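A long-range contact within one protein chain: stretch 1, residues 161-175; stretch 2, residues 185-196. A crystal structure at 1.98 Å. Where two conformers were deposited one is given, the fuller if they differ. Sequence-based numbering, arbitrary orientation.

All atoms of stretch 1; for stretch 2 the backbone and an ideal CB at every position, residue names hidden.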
# COMPACT_ATOMS: atom_id res chain seq x y z
N LEU A 161 -8.13 16.92 4.62
CA LEU A 161 -8.49 17.65 5.83
C LEU A 161 -9.56 16.88 6.58
O LEU A 161 -10.57 16.48 5.99
CB LEU A 161 -9.00 19.05 5.49
CG LEU A 161 -8.15 19.94 4.60
CD1 LEU A 161 -8.91 21.22 4.29
CD2 LEU A 161 -6.81 20.25 5.26
N LEU A 162 -9.36 16.71 7.88
CA LEU A 162 -10.17 15.81 8.68
C LEU A 162 -10.84 16.55 9.84
O LEU A 162 -10.19 17.34 10.54
CB LEU A 162 -9.30 14.66 9.20
CG LEU A 162 -9.87 13.93 10.41
CD1 LEU A 162 -10.92 12.94 9.96
CD2 LEU A 162 -8.76 13.24 11.18
N ASN A 163 -12.13 16.32 10.03
CA ASN A 163 -12.85 16.75 11.22
C ASN A 163 -13.28 15.52 12.01
O ASN A 163 -13.78 14.55 11.43
CB ASN A 163 -14.09 17.58 10.86
CG ASN A 163 -13.77 19.06 10.64
OD1 ASN A 163 -14.41 19.71 9.82
ND2 ASN A 163 -12.81 19.60 11.38
N VAL A 164 -13.07 15.57 13.32
CA VAL A 164 -13.43 14.48 14.22
C VAL A 164 -14.23 15.07 15.38
O VAL A 164 -13.80 16.05 15.99
CB VAL A 164 -12.18 13.75 14.76
CG1 VAL A 164 -12.59 12.70 15.77
CG2 VAL A 164 -11.40 13.11 13.61
N TRP A 165 -15.37 14.47 15.68
CA TRP A 165 -16.21 14.96 16.77
C TRP A 165 -17.08 13.82 17.29
O TRP A 165 -17.06 12.71 16.75
CB TRP A 165 -17.06 16.15 16.32
CG TRP A 165 -18.11 15.81 15.32
CD1 TRP A 165 -19.45 15.67 15.55
CD2 TRP A 165 -17.93 15.59 13.91
NE1 TRP A 165 -20.11 15.37 14.39
CE2 TRP A 165 -19.20 15.31 13.36
CE3 TRP A 165 -16.81 15.58 13.07
CZ2 TRP A 165 -19.38 15.03 12.00
CZ3 TRP A 165 -17.00 15.30 11.72
CH2 TRP A 165 -18.27 15.03 11.20
N GLN A 166 -17.85 14.11 18.33
CA GLN A 166 -18.68 13.13 19.01
C GLN A 166 -20.16 13.46 18.80
O GLN A 166 -20.56 14.62 18.86
CB GLN A 166 -18.36 13.10 20.51
CG GLN A 166 -19.15 12.08 21.32
CD GLN A 166 -18.73 10.65 21.06
OE1 GLN A 166 -17.54 10.33 21.06
NE2 GLN A 166 -19.70 9.77 20.81
N ALA A 167 -20.95 12.43 18.55
CA ALA A 167 -22.39 12.59 18.37
C ALA A 167 -23.10 11.47 19.12
O ALA A 167 -22.49 10.75 19.91
CB ALA A 167 -22.75 12.61 16.88
N ALA A 168 -24.40 11.33 18.86
CA ALA A 168 -25.22 10.34 19.56
C ALA A 168 -24.89 8.94 19.06
O ALA A 168 -24.84 8.72 17.84
CB ALA A 168 -26.70 10.63 19.36
N PRO A 169 -24.67 7.97 19.95
CA PRO A 169 -24.39 6.60 19.51
C PRO A 169 -25.56 5.93 18.81
O PRO A 169 -26.64 6.52 18.69
CB PRO A 169 -24.05 5.87 20.82
CG PRO A 169 -23.55 6.95 21.71
CD PRO A 169 -24.40 8.14 21.39
N GLY A 170 -25.33 4.71 18.32
CA GLY A 170 -26.37 3.87 17.75
C GLY A 170 -27.05 4.38 16.49
O GLY A 170 -28.26 4.64 16.50
N ALA A 171 -26.29 4.52 15.40
CA ALA A 171 -26.81 4.88 14.08
C ALA A 171 -25.69 4.85 13.05
O ALA A 171 -25.41 5.87 12.42
CB ALA A 171 -27.46 6.26 14.10
N PRO A 172 -25.04 3.70 12.84
CA PRO A 172 -23.81 3.69 12.04
C PRO A 172 -24.07 3.89 10.56
O PRO A 172 -25.09 3.45 10.01
CB PRO A 172 -23.23 2.30 12.32
CG PRO A 172 -24.41 1.45 12.64
CD PRO A 172 -25.45 2.35 13.27
N ALA A 173 -23.12 4.56 9.90
CA ALA A 173 -23.21 4.81 8.46
C ALA A 173 -21.88 5.40 7.98
O ALA A 173 -21.01 5.77 8.77
CB ALA A 173 -24.37 5.76 8.13
N SER A 174 -21.75 5.47 6.66
CA SER A 174 -20.62 6.13 6.02
C SER A 174 -21.09 6.66 4.67
O SER A 174 -22.17 6.30 4.19
CB SER A 174 -19.43 5.18 5.89
OG SER A 174 -19.70 4.14 4.96
N ALA A 175 -20.28 7.53 4.07
CA ALA A 175 -20.64 8.06 2.76
C ALA A 175 -19.42 8.61 2.04
O ALA A 175 -18.40 8.95 2.65
CB ALA A 175 -21.71 9.16 2.87
N UNK A 185 -14.96 11.85 2.27
CA UNK A 185 -15.34 10.60 2.90
C UNK A 185 -15.78 10.90 4.33
O UNK A 185 -15.12 11.68 5.02
CB UNK A 185 -14.19 9.59 2.87
N UNK A 186 -16.87 10.28 4.77
CA UNK A 186 -17.38 10.53 6.11
C UNK A 186 -17.92 9.25 6.73
O UNK A 186 -18.43 8.37 6.03
CB UNK A 186 -18.47 11.60 6.08
N UNK A 187 -17.83 9.16 8.06
CA UNK A 187 -18.27 7.97 8.77
C UNK A 187 -18.78 8.34 10.15
O UNK A 187 -18.33 9.30 10.78
CB UNK A 187 -17.13 6.95 8.88
N UNK A 188 -19.72 7.53 10.64
CA UNK A 188 -20.26 7.68 11.98
C UNK A 188 -20.29 6.30 12.62
O UNK A 188 -20.99 5.41 12.14
CB UNK A 188 -21.65 8.32 11.96
N UNK A 189 -19.50 6.12 13.68
CA UNK A 189 -19.41 4.82 14.32
C UNK A 189 -20.63 4.58 15.21
O UNK A 189 -21.43 5.48 15.48
CB UNK A 189 -18.12 4.71 15.14
N UNK A 190 -20.78 3.33 15.66
CA UNK A 190 -21.92 2.97 16.48
C UNK A 190 -21.89 3.68 17.82
O UNK A 190 -22.93 4.12 18.32
CB UNK A 190 -21.96 1.46 16.69
N UNK A 191 -20.70 3.83 18.40
CA UNK A 191 -20.51 4.57 19.64
C UNK A 191 -20.57 6.09 19.45
O UNK A 191 -20.24 6.83 20.38
CB UNK A 191 -19.17 4.18 20.26
N UNK A 192 -20.97 6.56 18.27
CA UNK A 192 -21.20 7.97 18.04
C UNK A 192 -20.00 8.78 17.57
O UNK A 192 -20.16 9.97 17.28
CB UNK A 192 -21.73 8.59 19.33
N UNK A 193 -18.81 8.18 17.52
CA UNK A 193 -17.66 8.90 16.98
C UNK A 193 -17.87 9.21 15.51
O UNK A 193 -18.37 8.38 14.74
CB UNK A 193 -16.38 8.09 17.17
N UNK A 194 -17.52 10.43 15.11
CA UNK A 194 -17.79 10.92 13.77
C UNK A 194 -16.50 11.37 13.10
O UNK A 194 -15.56 11.84 13.76
CB UNK A 194 -18.80 12.07 13.81
N UNK A 195 -16.49 11.24 11.78
CA UNK A 195 -15.30 11.38 10.94
C UNK A 195 -15.72 12.05 9.64
O UNK A 195 -16.72 11.66 9.03
CB UNK A 195 -14.64 10.03 10.67
N UNK A 196 -14.97 13.06 9.22
CA UNK A 196 -15.19 13.65 7.90
C UNK A 196 -13.85 14.11 7.36
O UNK A 196 -13.08 14.78 8.05
CB UNK A 196 -16.19 14.81 7.96

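Stretch 2 is a hairpin whose two strands pair antiparallel with separate parts of stretch 1.

Position 185 points its CB sideways, 4.3 Å from Ala175 O; any large strand-former could fold back over it. It is tryptophan: Trp185 CH2 lies 3.4 Å from Ser174 CB.

Position 186 pairs with Ala175, whose small methyl leaves room for a long apolar chain. Met186 lays CG 3.8 Å from Ala175 CB. Position 187 sits opposite Ser174, the two CA atoms only 4.1 Å apart; a small residue suits so close a pairing, and alanine is found.

At 188 the CB shares a face with that of Ala173, and an extended chain could run past Ala171 toward the carbonyl O of Ala168. A long donor is favoured, lysine or arginine. Arg188, with chi1 to chi4 all near 180°, sends NH2 to Ala168 O (2.8 Å) in a hydrogen bond, while Ala171 CB packs over one guanidinium face, 3.3 Å from NH1.

Position 189 points away and finds nothing of stretch 1 within 5.5 Å, so stretch 1 sets no preference; it is Leu189, which opens a type I turn. Position 190 points sideways, its CB 4.6 Å from Pro172 CB, and many polar residues would serve. It is glutamate, and its backbone contributes too: Gly170 N donates to Glu190 O at a very short 2.5 Å.

Position 191 points away, a place for a polar turn residue. Asp191 OD1 accepts a hydrogen bond from the backbone N of position 193 (3.3 Å), and Asp191 O takes one from Gln166 NE2 (3.0 Å).

Position 192 is the strictest. Phi is +89°, and an ideal CB would clash with Ala167 O at 2.4 Å and Gln166 NE2 at 2.8 Å. Glycine is required and present; Gly192 O accepts from Ala167 N (2.9 Å).

Position 193 lies beside Gln166, compatible with many polar chains. Arg193 passes CG 3.7 Å from Gln166 OE1 and pairs by charge with Asp191.

At 194 the ideal CB is already 3.3 Å from Trp165 CE2, favouring something compact, such as alanine, serine or cysteine. Cys194 sets CB over the indole face and SG 3.6 Å from Ala167 CB.

Position 195 is near Leu162 CD1, inviting a broad apolar or aromatic group; Tyr195 offers its ring face, CE1 3.2 Å from that CD1.

Position 196 has its CB 3.9 Å from Trp165 CH2, near the indole edge, and tolerates bulk. Trp196 places CE3 3.9 Å from Asn163 OD1.

Stretch 2, residues 185-196: WMARLEDGRCYW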
# COMPACT_ATOMS: atom_id res chain seq x y z
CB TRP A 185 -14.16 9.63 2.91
CG TRP A 185 -14.23 8.57 3.96
CD1 TRP A 185 -13.50 8.51 5.11
CD2 TRP A 185 -15.05 7.40 3.95
NE1 TRP A 185 -13.82 7.38 5.82
CE2 TRP A 185 -14.77 6.68 5.13
CE3 TRP A 185 -16.00 6.90 3.05
CZ2 TRP A 185 -15.40 5.48 5.43
CZ3 TRP A 185 -16.63 5.70 3.36
CH2 TRP A 185 -16.32 5.00 4.54
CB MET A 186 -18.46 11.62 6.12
CG MET A 186 -19.67 11.25 5.28
SD MET A 186 -20.72 12.67 4.96
CE MET A 186 -20.05 13.27 3.40
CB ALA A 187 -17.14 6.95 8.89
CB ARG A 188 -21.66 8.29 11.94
CG ARG A 188 -22.28 8.56 13.28
CD ARG A 188 -23.76 8.80 13.12
NE ARG A 188 -24.36 9.24 14.37
CZ ARG A 188 -25.65 9.51 14.52
NH1 ARG A 188 -26.47 9.38 13.48
NH2 ARG A 188 -26.12 9.91 15.70
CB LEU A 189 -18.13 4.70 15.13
CG LEU A 189 -16.81 4.74 14.35
CD1 LEU A 189 -15.65 4.98 15.29
CD2 LEU A 189 -16.63 3.44 13.60
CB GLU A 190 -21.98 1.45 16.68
CG GLU A 190 -23.19 0.98 17.45
CD GLU A 190 -23.90 -0.16 16.76
OE1 GLU A 190 -25.05 0.03 16.33
OE2 GLU A 190 -23.29 -1.25 16.64
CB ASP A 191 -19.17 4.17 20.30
CG ASP A 191 -17.95 4.74 19.58
OD1 ASP A 191 -18.07 5.12 18.40
OD2 ASP A 191 -16.86 4.79 20.19
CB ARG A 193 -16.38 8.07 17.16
CG ARG A 193 -15.79 8.16 18.57
CD ARG A 193 -14.47 7.42 18.69
NE ARG A 193 -14.60 5.99 18.39
CZ ARG A 193 -13.68 5.08 18.67
NH1 ARG A 193 -12.54 5.44 19.26
NH2 ARG A 193 -13.88 3.81 18.36
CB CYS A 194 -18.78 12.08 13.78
SG CYS A 194 -20.40 11.59 14.37
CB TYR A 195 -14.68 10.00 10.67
CG TYR A 195 -13.38 9.98 9.88
CD1 TYR A 195 -12.17 9.74 10.51
CD2 TYR A 195 -13.38 10.17 8.50
CE1 TYR A 195 -10.98 9.70 9.79
CE2 TYR A 195 -12.20 10.14 7.78
CZ TYR A 195 -11.00 9.91 8.43
OH TYR A 195 -9.83 9.89 7.71
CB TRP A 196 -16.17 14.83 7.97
CG TRP A 196 -16.42 15.57 6.67
CD1 TRP A 196 -17.41 15.33 5.76
CD2 TRP A 196 -15.70 16.71 6.19
NE1 TRP A 196 -17.34 16.24 4.73
CE2 TRP A 196 -16.30 17.10 4.98
CE3 TRP A 196 -14.60 17.44 6.66
CZ2 TRP A 196 -15.84 18.19 4.23
CZ3 TRP A 196 -14.15 18.51 5.92
CH2 TRP A 196 -14.76 18.87 4.73
O HOH W 1 -23.60 6.71 15.84
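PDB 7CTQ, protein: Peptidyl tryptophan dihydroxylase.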